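Local coordinates for protein CopN (Chlamydia pneumoniae, PDB 4NRH) that binds a type III secretion chaperone and probably acts as a gatekeeper that helps direct translocator secretion, at residues 259-273 with 290-302. Sequence-based numbering, arbitrary orientation.
Sequences VDSVTGVLNLFFSAL and LGAMIANALDAVN
Leu-266 enters helix 290-301 as a knob into the hole formed by Ile-294, Ala-297, Leu-298 and Val-301, in an antiparallel pair of helices (162° between their directions) in the third helical domain of this SctW-family protein. Its CB lies 3.6 Å from Leu-298 CD2, the two side chains running alongside each other, head to tail. At the fork, CD1 reaches Leu-298 CD2 and Val-301 CG2, and both methyls touch Ala-297 CB, CD2 at 4.0 Å. Val-301 returns the fit, filling the hole among Val-259, Val-262, Thr-263 and Leu-266; CG1, anti to its own backbone N (chi1 164°), meets Val-259 CG2 at 3.7 Å, and CG2 turns to Val-262 CG1. Further along, Ile-294 sets CG2 against Leu-266 O and Phe-270 CB and sends CD1 to Phe-269 CB. Leu-273 CD1 packs on Gly-291 CA at 3.6 Å. Beyond this pair, Phe-269 reaches helix 226-237, while Phe-270 and Leu-273 also touch Leu-46 of the chaperone SycD chain, so this end of the interface adjoins the chaperone. The Phe-270 ring presents its edge to the neighbouring helix, with Gly-291 O in the ring plane, 3.3 Å from Phe-270 CE2.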
loop_
_atom_site.group_PDB
_atom_site.type_symbol
_atom_site.label_atom_id
_atom_site.label_comp_id
_atom_site.label_asym_id
_atom_site.label_seq_id
_atom_site.Cartn_x
_atom_site.Cartn_y
_atom_site.Cartn_z
ATOM N N VAL A 259 -14.849 -17.697 27.921
ATOM C CA VAL A 259 -13.783 -18.410 27.221
ATOM C C VAL A 259 -14.060 -18.593 25.727
ATOM O O VAL A 259 -13.155 -18.442 24.905
ATOM C CB VAL A 259 -13.519 -19.794 27.876
ATOM C CG1 VAL A 259 -14.791 -20.636 27.935
ATOM C CG2 VAL A 259 -12.395 -20.529 27.156
ATOM N N ASP A 260 -15.303 -18.898 25.371
ATOM C CA ASP A 260 -15.671 -19.062 23.969
ATOM C C ASP A 260 -15.634 -17.725 23.235
ATOM O O ASP A 260 -15.317 -17.666 22.047
ATOM C CB ASP A 260 -17.057 -19.694 23.842
ATOM C CG ASP A 260 -17.124 -21.081 24.447
ATOM O OD1 ASP A 260 -16.556 -22.019 23.849
ATOM O OD2 ASP A 260 -17.746 -21.236 25.519
ATOM N N SER A 261 -15.960 -16.656 23.953
ATOM C CA SER A 261 -15.933 -15.312 23.390
ATOM C C SER A 261 -14.498 -14.881 23.110
ATOM O O SER A 261 -14.188 -14.388 22.025
ATOM C CB SER A 261 -16.612 -14.319 24.333
ATOM O OG SER A 261 -17.980 -14.642 24.513
ATOM N N VAL A 262 -13.633 -15.061 24.104
ATOM C CA VAL A 262 -12.223 -14.713 23.983
ATOM C C VAL A 262 -11.561 -15.518 22.867
ATOM O O VAL A 262 -10.854 -14.964 22.024
ATOM C CB VAL A 262 -11.470 -14.956 25.307
ATOM C CG1 VAL A 262 -9.971 -14.789 25.111
ATOM C CG2 VAL A 262 -11.980 -14.013 26.382
ATOM N N THR A 263 -11.801 -16.826 22.873
ATOM C CA THR A 263 -11.293 -17.723 21.838
ATOM C C THR A 263 -11.753 -17.295 20.445
ATOM O O THR A 263 -10.967 -17.288 19.497
ATOM C CB THR A 263 -11.739 -19.178 22.095
ATOM O OG1 THR A 263 -11.185 -19.637 23.334
ATOM C CG2 THR A 263 -11.279 -20.094 20.969
ATOM N N GLY A 264 -13.029 -16.936 20.333
ATOM C CA GLY A 264 -13.601 -16.518 19.065
ATOM C C GLY A 264 -12.913 -15.301 18.476
ATOM O O GLY A 264 -12.637 -15.255 17.275
ATOM N N VAL A 265 -12.637 -14.314 19.322
ATOM C CA VAL A 265 -11.960 -13.097 18.888
ATOM C C VAL A 265 -10.512 -13.390 18.498
ATOM O O VAL A 265 -10.013 -12.876 17.495
ATOM C CB VAL A 265 -11.990 -12.015 19.985
ATOM C CG1 VAL A 265 -11.150 -10.814 19.578
ATOM C CG2 VAL A 265 -13.421 -11.589 20.266
ATOM N N LEU A 266 -9.847 -14.223 19.295
ATOM C CA LEU A 266 -8.464 -14.608 19.026
ATOM C C LEU A 266 -8.338 -15.318 17.682
ATOM O O LEU A 266 -7.422 -15.042 16.908
ATOM C CB LEU A 266 -7.928 -15.505 20.143
ATOM C CG LEU A 266 -7.582 -14.830 21.470
ATOM C CD1 LEU A 266 -7.345 -15.872 22.553
ATOM C CD2 LEU A 266 -6.364 -13.939 21.307
ATOM N N ASN A 267 -9.261 -16.237 17.414
ATOM C CA ASN A 267 -9.298 -16.930 16.132
ATOM C C ASN A 267 -9.556 -15.953 14.992
ATOM O O ASN A 267 -9.033 -16.112 13.889
ATOM C CB ASN A 267 -10.368 -18.022 16.139
ATOM C CG ASN A 267 -9.947 -19.245 16.928
ATOM O OD1 ASN A 267 -8.763 -19.572 17.003
ATOM N ND2 ASN A 267 -10.918 -19.927 17.522
ATOM N N LEU A 268 -10.376 -14.945 15.270
ATOM C CA LEU A 268 -10.681 -13.909 14.293
ATOM C C LEU A 268 -9.437 -13.079 13.985
ATOM O O LEU A 268 -9.159 -12.767 12.827
ATOM C CB LEU A 268 -11.812 -13.015 14.802
ATOM C CG LEU A 268 -12.387 -12.040 13.779
ATOM C CD1 LEU A 268 -12.833 -12.808 12.551
ATOM C CD2 LEU A 268 -13.544 -11.257 14.378
ATOM N N PHE A 269 -8.699 -12.716 15.030
ATOM C CA PHE A 269 -7.446 -11.982 14.875
ATOM C C PHE A 269 -6.420 -12.780 14.080
ATOM O O PHE A 269 -5.735 -12.235 13.214
ATOM C CB PHE A 269 -6.867 -11.606 16.241
ATOM C CG PHE A 269 -7.521 -10.407 16.871
ATOM C CD1 PHE A 269 -8.463 -9.668 16.175
ATOM C CD2 PHE A 269 -7.186 -10.017 18.156
ATOM C CE1 PHE A 269 -9.062 -8.564 16.753
ATOM C CE2 PHE A 269 -7.782 -8.914 18.739
ATOM C CZ PHE A 269 -8.722 -8.186 18.036
ATOM N N PHE A 270 -6.311 -14.070 14.386
ATOM C CA PHE A 270 -5.356 -14.942 13.713
ATOM C C PHE A 270 -5.707 -15.093 12.236
ATOM O O PHE A 270 -4.830 -15.062 11.373
ATOM C CB PHE A 270 -5.305 -16.316 14.387
ATOM C CG PHE A 270 -4.173 -17.182 13.909
ATOM C CD1 PHE A 270 -4.334 -18.018 12.816
ATOM C CD2 PHE A 270 -2.943 -17.151 14.547
ATOM C CE1 PHE A 270 -3.292 -18.810 12.371
ATOM C CE2 PHE A 270 -1.898 -17.940 14.107
ATOM C CZ PHE A 270 -2.073 -18.771 13.018
ATOM N N SER A 271 -6.995 -15.260 11.957
ATOM C CA SER A 271 -7.476 -15.369 10.585
ATOM C C SER A 271 -7.230 -14.077 9.811
ATOM O O SER A 271 -7.017 -14.100 8.599
ATOM C CB SER A 271 -8.964 -15.721 10.567
ATOM O OG SER A 271 -9.225 -16.871 11.352
ATOM N N ALA A 272 -7.255 -12.953 10.520
ATOM C CA ALA A 272 -7.055 -11.643 9.906
ATOM C C ALA A 272 -5.643 -11.482 9.346
ATOM O O ALA A 272 -5.413 -10.674 8.447
ATOM C CB ALA A 272 -7.351 -10.539 10.911
ATOM N N LEU A 273 -4.701 -12.250 9.884
ATOM C CA LEU A 273 -3.304 -12.148 9.471
ATOM C C LEU A 273 -3.087 -12.606 8.031
ATOM O O LEU A 273 -2.104 -12.224 7.395
ATOM C CB LEU A 273 -2.414 -12.964 10.410
ATOM C CG LEU A 273 -2.425 -12.546 11.881
ATOM C CD1 LEU A 273 -1.653 -13.545 12.724
ATOM C CD2 LEU A 273 -1.854 -11.149 12.047
ATOM N N LEU A 290 3.554 -12.214 15.903
ATOM C CA LEU A 290 2.198 -11.934 16.360
ATOM C C LEU A 290 1.314 -13.165 16.191
ATOM O O LEU A 290 0.480 -13.462 17.046
ATOM C CB LEU A 290 1.600 -10.746 15.604
ATOM C CG LEU A 290 0.192 -10.361 16.056
ATOM C CD1 LEU A 290 0.177 -10.179 17.562
ATOM C CD2 LEU A 290 -0.283 -9.097 15.355
ATOM N N GLY A 291 1.505 -13.873 15.081
ATOM C CA GLY A 291 0.815 -15.127 14.841
ATOM C C GLY A 291 1.099 -16.119 15.951
ATOM O O GLY A 291 0.194 -16.792 16.445
ATOM N N ALA A 292 2.370 -16.210 16.330
ATOM C CA ALA A 292 2.801 -17.082 17.416
ATOM C C ALA A 292 2.124 -16.724 18.737
ATOM O O ALA A 292 1.656 -17.602 19.461
ATOM C CB ALA A 292 4.313 -17.021 17.568
ATOM N N MET A 293 2.079 -15.432 19.045
ATOM C CA MET A 293 1.538 -14.968 20.319
ATOM C C MET A 293 0.030 -15.183 20.414
ATOM O O MET A 293 -0.491 -15.491 21.486
ATOM C CB MET A 293 1.871 -13.490 20.535
ATOM C CG MET A 293 3.359 -13.208 20.693
ATOM S SD MET A 293 4.151 -14.257 21.930
ATOM C CE MET A 293 5.153 -15.320 20.892
ATOM N N ILE A 294 -0.671 -15.018 19.295
ATOM C CA ILE A 294 -2.102 -15.297 19.250
ATOM C C ILE A 294 -2.340 -16.790 19.450
ATOM O O ILE A 294 -3.245 -17.192 20.183
ATOM C CB ILE A 294 -2.737 -14.838 17.921
ATOM C CG1 ILE A 294 -2.658 -13.316 17.791
ATOM C CG2 ILE A 294 -4.189 -15.286 17.833
ATOM C CD1 ILE A 294 -3.101 -12.796 16.444
ATOM N N ALA A 295 -1.516 -17.603 18.797
ATOM C CA ALA A 295 -1.563 -19.052 18.965
ATOM C C ALA A 295 -1.304 -19.438 20.418
ATOM O O ALA A 295 -1.962 -20.324 20.964
ATOM C CB ALA A 295 -0.556 -19.727 18.046
ATOM N N ASN A 296 -0.337 -18.767 21.037
ATOM C CA ASN A 296 -0.015 -19.000 22.439
ATOM C C ASN A 296 -1.152 -18.563 23.355
ATOM O O ASN A 296 -1.448 -19.225 24.351
ATOM C CB ASN A 296 1.272 -18.268 22.824
ATOM C CG ASN A 296 2.506 -18.898 22.210
ATOM O OD1 ASN A 296 2.412 -19.867 21.455
ATOM N ND2 ASN A 296 3.673 -18.354 22.535
ATOM N N ALA A 297 -1.782 -17.443 23.014
ATOM C CA ALA A 297 -2.899 -16.921 23.792
ATOM C C ALA A 297 -4.083 -17.880 23.766
ATOM O O ALA A 297 -4.738 -18.097 24.783
ATOM C CB ALA A 297 -3.312 -15.551 23.271
ATOM N N LEU A 298 -4.345 -18.456 22.596
ATOM C CA LEU A 298 -5.400 -19.453 22.437
ATOM C C LEU A 298 -5.192 -20.661 23.346
ATOM O O LEU A 298 -6.137 -21.158 23.959
ATOM C CB LEU A 298 -5.481 -19.911 20.980
ATOM C CG LEU A 298 -6.235 -18.995 20.017
ATOM C CD1 LEU A 298 -5.924 -19.369 18.579
ATOM C CD2 LEU A 298 -7.730 -19.078 20.281
ATOM N N ASP A 299 -3.952 -21.129 23.425
ATOM C CA ASP A 299 -3.612 -22.281 24.252
ATOM C C ASP A 299 -3.789 -21.981 25.738
ATOM O O ASP A 299 -4.343 -22.791 26.481
ATOM C CB ASP A 299 -2.177 -22.732 23.972
ATOM C CG ASP A 299 -2.001 -23.275 22.566
ATOM O OD1 ASP A 299 -2.996 -23.763 21.987
ATOM O OD2 ASP A 299 -0.870 -23.217 22.041
ATOM N N ALA A 300 -3.308 -20.816 26.163
ATOM C CA ALA A 300 -3.415 -20.388 27.554
ATOM C C ALA A 300 -4.869 -20.251 27.999
ATOM O O ALA A 300 -5.218 -20.593 29.129
ATOM C CB ALA A 300 -2.675 -19.073 27.759
ATOM N N VAL A 301 -5.710 -19.747 27.101
ATOM C CA VAL A 301 -7.115 -19.487 27.406
ATOM C C VAL A 301 -7.931 -20.770 27.575
ATOM O O VAL A 301 -8.783 -20.859 28.462
ATOM C CB VAL A 301 -7.763 -18.604 26.308
ATOM C CG1 VAL A 301 -9.282 -18.639 26.397
ATOM C CG2 VAL A 301 -7.256 -17.175 26.411
ATOM N N ASN A 302 -7.643 -21.778 26.757
ATOM C CA ASN A 302 -8.442 -22.999 26.761
ATOM C C ASN A 302 -8.023 -23.994 27.840
ATOM O O ASN A 302 -6.895 -23.963 28.333
ATOM C CB ASN A 302 -8.377 -23.675 25.391
ATOM C CG ASN A 302 -9.211 -22.957 24.347
ATOM O OD1 ASN A 302 -10.437 -23.073 24.329
ATOM N ND2 ASN A 302 -8.549 -22.209 23.472
#